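Side-chain contacts in Slr0280 protein (Synechocystis sp., PDB 5H3K), which is of unknown function but carries a phosphodiester glycosidase domain of the NAGPA family and so may cleave sugar phosphodiesters: residues A[114-117]-A[122-125]; A[501-506]-A[556-561]. All blocks are in the same frame, centred on the assembly; numbering follows the deposited sequence.

Contact 1 is local: residues 114-117 and 122-125 are the two arms of one beta hairpin, tied by backbone hydrogen bonds. Contact 2 brings together segments some fifty residues apart, 501-506 and 556-561, and sets a helix start against a strand and the loop leading into it, chiefly through apolar side chains. Both are largely buried, but contact 1 also has the exposed N115 at its margin and an arginine held by polar partners, whereas all four residues that touch in contact 2 are buried. They share no element of structure: their centres are 36 Å apart, on opposite sides of the chain's centre, and contact 2 lies within the range of the phosphodiester glycosidase family.

Contact 1: residues A[114-117]-A[122-125]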
ATOM      1  N   LEU A 114      20.391  -9.330  15.746  1.00 13.42           N
ATOM      2  CA  LEU A 114      20.157  -7.988  16.257  1.00 13.13           C
ATOM      3  C   LEU A 114      18.936  -8.001  17.155  1.00 15.56           C
ATOM      4  O   LEU A 114      18.000  -8.765  16.920  1.00 14.52           O
ATOM      5  CB  LEU A 114      19.940  -6.996  15.112  1.00 14.87           C
ATOM      6  CG  LEU A 114      20.940  -7.010  13.958  1.00 14.25           C
ATOM      7  CD1 LEU A 114      20.678  -5.818  13.059  1.00 14.33           C
ATOM      8  CD2 LEU A 114      22.364  -6.971  14.481  1.00 20.30           C
ATOM      9  N   ASN A 115      18.944  -7.175  18.194  1.00 13.54           N
ATOM     10  CA  ASN A 115      17.732  -6.972  18.966  1.00 13.69           C
ATOM     11  C   ASN A 115      16.760  -6.140  18.151  1.00 13.81           C
ATOM     12  O   ASN A 115      17.169  -5.201  17.467  1.00 14.83           O
ATOM     13  CB  ASN A 115      18.033  -6.252  20.271  1.00 15.40           C
ATOM     14  CG  ASN A 115      18.829  -7.105  21.230  1.00 20.91           C
ATOM     15  OD1 ASN A 115      18.767  -8.341  21.183  1.00 24.84           O
ATOM     16  ND2 ASN A 115      19.583  -6.454  22.111  1.00 21.80           N
ATOM     17  N   ALA A 116      15.478  -6.485  18.221  1.00 16.22           N
ATOM     18  CA  ALA A 116      14.434  -5.711  17.550  1.00 13.48           C
ATOM     19  C   ALA A 116      13.434  -5.206  18.572  1.00 19.88           C
ATOM     20  O   ALA A 116      13.058  -5.941  19.487  1.00 19.50           O
ATOM     21  CB  ALA A 116      13.727  -6.562  16.473  1.00 13.65           C
ATOM     22  N   ARG A 117      13.002  -3.955  18.429  1.00 13.78           N
ATOM     23  CA  ARG A 117      11.945  -3.440  19.282  1.00 15.42           C
ATOM     24  C   ARG A 117      10.911  -2.685  18.464  1.00 16.28           C
ATOM     25  O   ARG A 117      11.251  -1.942  17.542  1.00 11.98           O
ATOM     26  CB  ARG A 117      12.508  -2.540  20.378  1.00 18.23           C
ATOM     27  CG  ARG A 117      13.180  -1.281  19.873  1.00 17.73           C
ATOM     28  CD  ARG A 117      13.736  -0.467  21.035  1.00 25.43           C
ATOM     29  NE  ARG A 117      12.723   0.379  21.667  1.00 30.02           N
ATOM     30  CZ  ARG A 117      12.951   1.149  22.727  1.00 31.57           C
ATOM     31  NH1 ARG A 117      14.155   1.169  23.287  1.00 29.38           N
ATOM     32  NH2 ARG A 117      11.975   1.893  23.233  1.00 30.69           N
ATOM     33  N   ASN A 122       6.954   1.369  13.554  1.00  7.73           N
ATOM     34  CA  ASN A 122       8.126   0.685  13.008  1.00  6.82           C
ATOM     35  C   ASN A 122       8.759  -0.341  13.931  1.00  8.16           C
ATOM     36  O   ASN A 122       8.661  -0.244  15.155  1.00  8.59           O
ATOM     37  CB  ASN A 122       9.201   1.706  12.624  1.00  9.14           C
ATOM     38  CG  ASN A 122       8.697   2.736  11.642  1.00 12.42           C
ATOM     39  OD1 ASN A 122       8.156   2.394  10.591  1.00 11.32           O
ATOM     40  ND2 ASN A 122       8.855   4.005  11.986  1.00 11.98           N
ATOM     41  N   ARG A 123       9.446  -1.302  13.322  1.00  8.32           N
ATOM     42  CA  ARG A 123      10.226  -2.309  14.049  1.00  9.14           C
ATOM     43  C   ARG A 123      11.703  -1.930  13.938  1.00  9.04           C
ATOM     44  O   ARG A 123      12.313  -2.068  12.872  1.00  9.66           O
ATOM     45  CB  ARG A 123       9.993  -3.683  13.420  1.00  6.82           C
ATOM     46  CG  ARG A 123      10.793  -4.825  14.045  1.00  7.42           C
ATOM     47  CD  ARG A 123      10.567  -6.104  13.261  1.00  8.22           C
ATOM     48  NE  ARG A 123      11.154  -7.294  13.884  1.00 11.69           N
ATOM     49  CZ  ARG A 123      12.032  -8.100  13.289  1.00 12.08           C
ATOM     50  NH1 ARG A 123      12.441  -7.848  12.050  1.00  7.87           N
ATOM     51  NH2 ARG A 123      12.498  -9.168  13.926  1.00 10.56           N
ATOM     52  N   TYR A 124      12.290  -1.468  15.037  1.00  8.63           N
ATOM     53  CA  TYR A 124      13.667  -0.954  15.014  1.00  8.54           C
ATOM     54  C   TYR A 124      14.701  -2.036  15.321  1.00 11.15           C
ATOM     55  O   TYR A 124      14.560  -2.777  16.299  1.00 13.10           O
ATOM     56  CB  TYR A 124      13.812   0.212  16.001  1.00 10.54           C
ATOM     57  CG  TYR A 124      12.972   1.409  15.621  1.00 10.64           C
ATOM     58  CD1 TYR A 124      13.489   2.420  14.824  1.00  9.73           C
ATOM     59  CD2 TYR A 124      11.648   1.515  16.038  1.00 10.84           C
ATOM     60  CE1 TYR A 124      12.713   3.511  14.463  1.00 11.14           C
ATOM     61  CE2 TYR A 124      10.870   2.596  15.680  1.00 10.31           C
ATOM     62  CZ  TYR A 124      11.406   3.593  14.899  1.00 10.01           C
ATOM     63  OH  TYR A 124      10.617   4.672  14.545  1.00 11.22           O
ATOM     64  N   LEU A 125      15.722  -2.140  14.469  1.00  7.21           N
ATOM     65  CA  LEU A 125      16.827  -3.072  14.700  1.00  9.00           C
ATOM     66  C   LEU A 125      17.999  -2.338  15.346  1.00 12.01           C
ATOM     67  O   LEU A 125      18.438  -1.304  14.851  1.00 10.55           O
ATOM     68  CB  LEU A 125      17.284  -3.738  13.387  1.00  9.16           C
ATOM     69  CG  LEU A 125      16.272  -4.522  12.536  1.00 10.72           C
ATOM     70  CD1 LEU A 125      16.953  -5.181  11.325  1.00  8.52           C
ATOM     71  CD2 LEU A 125      15.510  -5.572  13.347  1.00  8.82           C
TER
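R117 and Y124 face each other as an antiparallel hydrogen-bonded pair: R117 N donates a hydrogen bond to Y124 O at 2.9 Å, and Y124 N donates one to R117 O at 2.8 Å. A116 and L125 form the non-hydrogen-bonded pair, and A116 CA lies 3.2 Å from Y124 O in a CA-H...O contact. R123 has CG anti to the backbone N (chi1 178°) and its chain extended to NE, which together lay the guanidinium over A116. A116 CB sits 3.7 Å from R123 NE, and L125 CD2 lies over the same guanidinium face. R123 NH1 forms a salt bridge with D82 and a hydrogen bond with Q102, and NH2 bonds to the carbonyl of P99; a leucine in place of R123 would probably leave D82 without this ionic mate and Q102 and P99 without this donor. Alanine suits A116 because its small methyl fits against the cation while A116 CB lies 3.7 Å from L125 CD2. L114 CD1 meets L125 CB at 4.0 Å. On the other face R117 contacts W70 (cation-pi) and Y124 meets F49 edge-to-face. Strand 101-105 flanks strand 112-119, strand 75-81 flanks strand 122-126, and R123 touches I273 and W275 of strand 271-276.

Contact 2: residues A[501-506]-A[556-561]; sequences AGPLLI and ASLGEF
Behind L558, which meets P503 across the contact, the carboxylate oxygen E560 OE1 is gripped from more than one quarter. S557 N donates to it at 2.9 Å in a nearly straight bond (175°), arriving on the anti side and 20° out of the carboxylate plane, and R550 adds a salt bridge that probably steadies the negative charge. In return E560 N donates to S557 OG at 3.1 Å. This reciprocal pair is a capping box: serine at the N-cap has a short hydroxyl able to accept from an amide in the first helical turn, and glutamate has the reach to come back to the serine amide. F561 N then closes on S557 O, starting helix 558-567.

The turn so fixed sets L558 against P503 and F561 against L505 of the strand. Strand 504-507 belongs to an antiparallel sheet, and L505 with I506 forms a classic beta bulge opposite A573. L505 CD1 reaches F561 CD2 at 3.8 Å, the two side chains crossing at about a right angle. With its CG beside the backbone N (chi1 -63°), L505 also brings CD2 to 4.2 Å from L558 O. A branched leucine fits here because its two methyls serve different neighbours. P503, entered through a cis peptide bond, crosses L558 obliquely: CD meets L558 CD2 at 4.1 Å and CG meets L558 CD1. G502, just before it, has backbone angles at which a side chain would strike the preceding carbonyl oxygen. N575 of strand 572-576 bonds to G502 and touches P503, L505 and F561, while L565, further along the helix, packs on L505 and I506.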
ATOM      1  N   ALA A 501     -13.867  -2.819  -3.738  1.00  4.05           N
ATOM      2  CA  ALA A 501     -12.991  -2.869  -4.898  1.00  4.25           C
ATOM      3  C   ALA A 501     -13.585  -3.828  -5.883  1.00  5.36           C
ATOM      4  O   ALA A 501     -14.583  -3.512  -6.544  1.00  5.73           O
ATOM      5  CB  ALA A 501     -11.548  -3.258  -4.531  1.00  3.99           C
ATOM      6  N   GLY A 502     -12.981  -5.007  -5.982  1.00  4.08           N
ATOM      7  CA  GLY A 502     -13.556  -6.058  -6.794  1.00  3.59           C
ATOM      8  C   GLY A 502     -12.679  -6.513  -7.947  1.00  5.43           C
ATOM      9  O   GLY A 502     -11.699  -5.859  -8.312  1.00  4.28           O
ATOM     10  N   PRO A 503     -13.028  -7.659  -8.543  1.00  5.46           N
ATOM     11  CA  PRO A 503     -14.196  -8.452  -8.133  1.00  5.24           C
ATOM     12  C   PRO A 503     -13.952  -9.295  -6.896  1.00  4.58           C
ATOM     13  O   PRO A 503     -12.802  -9.527  -6.496  1.00  6.61           O
ATOM     14  CB  PRO A 503     -14.492  -9.334  -9.357  1.00  5.20           C
ATOM     15  CG  PRO A 503     -13.235  -9.306 -10.188  1.00  9.56           C
ATOM     16  CD  PRO A 503     -12.466  -8.071  -9.843  1.00  8.71           C
ATOM     17  N   LEU A 504     -15.035  -9.736  -6.274  1.00  4.48           N
ATOM     18  CA  LEU A 504     -14.938 -10.736  -5.221  1.00  6.09           C
ATOM     19  C   LEU A 504     -14.421 -12.024  -5.870  1.00  7.34           C
ATOM     20  O   LEU A 504     -14.950 -12.453  -6.897  1.00  8.23           O
ATOM     21  CB  LEU A 504     -16.312 -10.962  -4.593  1.00  6.33           C
ATOM     22  CG  LEU A 504     -16.362 -11.849  -3.357  1.00  8.17           C
ATOM     23  CD1 LEU A 504     -15.593 -11.193  -2.218  1.00  9.11           C
ATOM     24  CD2 LEU A 504     -17.828 -12.067  -2.966  1.00 11.54           C
ATOM     25  N   LEU A 505     -13.387 -12.632  -5.294  1.00  6.44           N
ATOM     26  CA  LEU A 505     -12.740 -13.782  -5.947  1.00  7.46           C
ATOM     27  C   LEU A 505     -13.073 -15.107  -5.265  1.00 10.34           C
ATOM     28  O   LEU A 505     -13.372 -16.101  -5.936  1.00 10.63           O
ATOM     29  CB  LEU A 505     -11.221 -13.600  -6.018  1.00  8.13           C
ATOM     30  CG  LEU A 505     -10.731 -12.417  -6.852  1.00  6.83           C
ATOM     31  CD1 LEU A 505      -9.215 -12.294  -6.748  1.00  8.00           C
ATOM     32  CD2 LEU A 505     -11.157 -12.576  -8.312  1.00  9.40           C
ATOM     33  N   ILE A 506     -13.003 -15.128  -3.937  1.00  7.47           N
ATOM     34  CA  ILE A 506     -13.275 -16.352  -3.181  1.00  7.46           C
ATOM     35  C   ILE A 506     -14.269 -16.068  -2.056  1.00 12.53           C
ATOM     36  O   ILE A 506     -14.158 -15.052  -1.357  1.00  8.65           O
ATOM     37  CB  ILE A 506     -11.968 -16.949  -2.596  1.00  9.20           C
ATOM     38  CG1 ILE A 506     -10.934 -17.170  -3.711  1.00  9.96           C
ATOM     39  CG2 ILE A 506     -12.258 -18.252  -1.844  1.00 12.83           C
ATOM     40  CD1 ILE A 506      -9.582 -17.684  -3.234  1.00 13.22           C
ATOM     41  N   ALA A 556      -0.660 -11.961 -13.401  1.00  6.09           N
ATOM     42  CA  ALA A 556      -1.780 -12.899 -13.353  1.00  9.09           C
ATOM     43  C   ALA A 556      -3.032 -12.333 -14.002  1.00  7.30           C
ATOM     44  O   ALA A 556      -3.277 -11.135 -13.936  1.00  5.32           O
ATOM     45  CB  ALA A 556      -2.083 -13.295 -11.904  1.00  6.42           C
ATOM     46  N   SER A 557      -3.823 -13.205 -14.631  1.00  5.68           N
ATOM     47  CA  SER A 557      -5.199 -12.891 -14.979  1.00  6.02           C
ATOM     48  C   SER A 557      -6.017 -12.944 -13.697  1.00  6.89           C
ATOM     49  O   SER A 557      -5.511 -13.381 -12.664  1.00  6.23           O
ATOM     50  CB  SER A 557      -5.758 -13.912 -15.975  1.00  8.05           C
ATOM     51  OG  SER A 557      -5.893 -15.185 -15.359  1.00  7.94           O
ATOM     52  N   LEU A 558      -7.271 -12.499 -13.748  1.00  7.32           N
ATOM     53  CA  LEU A 558      -8.135 -12.571 -12.559  1.00  7.60           C
ATOM     54  C   LEU A 558      -8.330 -14.018 -12.073  1.00  6.30           C
ATOM     55  O   LEU A 558      -8.311 -14.286 -10.865  1.00  6.13           O
ATOM     56  CB  LEU A 558      -9.495 -11.903 -12.813  1.00  7.48           C
ATOM     57  CG  LEU A 558      -9.511 -10.389 -13.038  1.00 10.06           C
ATOM     58  CD1 LEU A 558     -10.887  -9.975 -13.571  1.00 11.17           C
ATOM     59  CD2 LEU A 558      -9.176  -9.645 -11.748  1.00  9.17           C
ATOM     60  N   GLY A 559      -8.525 -14.950 -13.003  1.00  8.10           N
ATOM     61  CA  GLY A 559      -8.684 -16.347 -12.638  1.00  9.16           C
ATOM     62  C   GLY A 559      -7.440 -16.944 -12.005  1.00  7.73           C
ATOM     63  O   GLY A 559      -7.519 -17.705 -11.026  1.00  8.32           O
ATOM     64  N   GLU A 560      -6.285 -16.617 -12.582  1.00  7.58           N
ATOM     65  CA  GLU A 560      -5.002 -17.037 -12.027  1.00  8.69           C
ATOM     66  C   GLU A 560      -4.780 -16.473 -10.632  1.00  7.11           C
ATOM     67  O   GLU A 560      -4.303 -17.182  -9.744  1.00  6.66           O
ATOM     68  CB  GLU A 560      -3.856 -16.651 -12.963  1.00  8.43           C
ATOM     69  CG  GLU A 560      -3.823 -17.519 -14.226  1.00  9.25           C
ATOM     70  CD  GLU A 560      -2.890 -16.993 -15.309  1.00 14.74           C
ATOM     71  OE1 GLU A 560      -2.614 -15.767 -15.325  1.00 10.82           O
ATOM     72  OE2 GLU A 560      -2.451 -17.811 -16.164  1.00 13.24           O
ATOM     73  N   PHE A 561      -5.126 -15.201 -10.438  1.00  6.02           N
ATOM     74  CA  PHE A 561      -4.959 -14.578  -9.133  1.00  4.46           C
ATOM     75  C   PHE A 561      -5.848 -15.270  -8.094  1.00  5.99           C
ATOM     76  O   PHE A 561      -5.414 -15.505  -6.973  1.00  5.78           O
ATOM     77  CB  PHE A 561      -5.244 -13.068  -9.209  1.00  3.75           C
ATOM     78  CG  PHE A 561      -4.816 -12.299  -7.976  1.00  5.12           C
ATOM     79  CD1 PHE A 561      -3.589 -12.551  -7.369  1.00  5.01           C
ATOM     80  CD2 PHE A 561      -5.638 -11.309  -7.444  1.00  4.07           C
ATOM     81  CE1 PHE A 561      -3.183 -11.842  -6.224  1.00  6.43           C
ATOM     82  CE2 PHE A 561      -5.244 -10.587  -6.319  1.00  3.00           C
ATOM     83  CZ  PHE A 561      -4.019 -10.854  -5.700  1.00  4.27           C
TER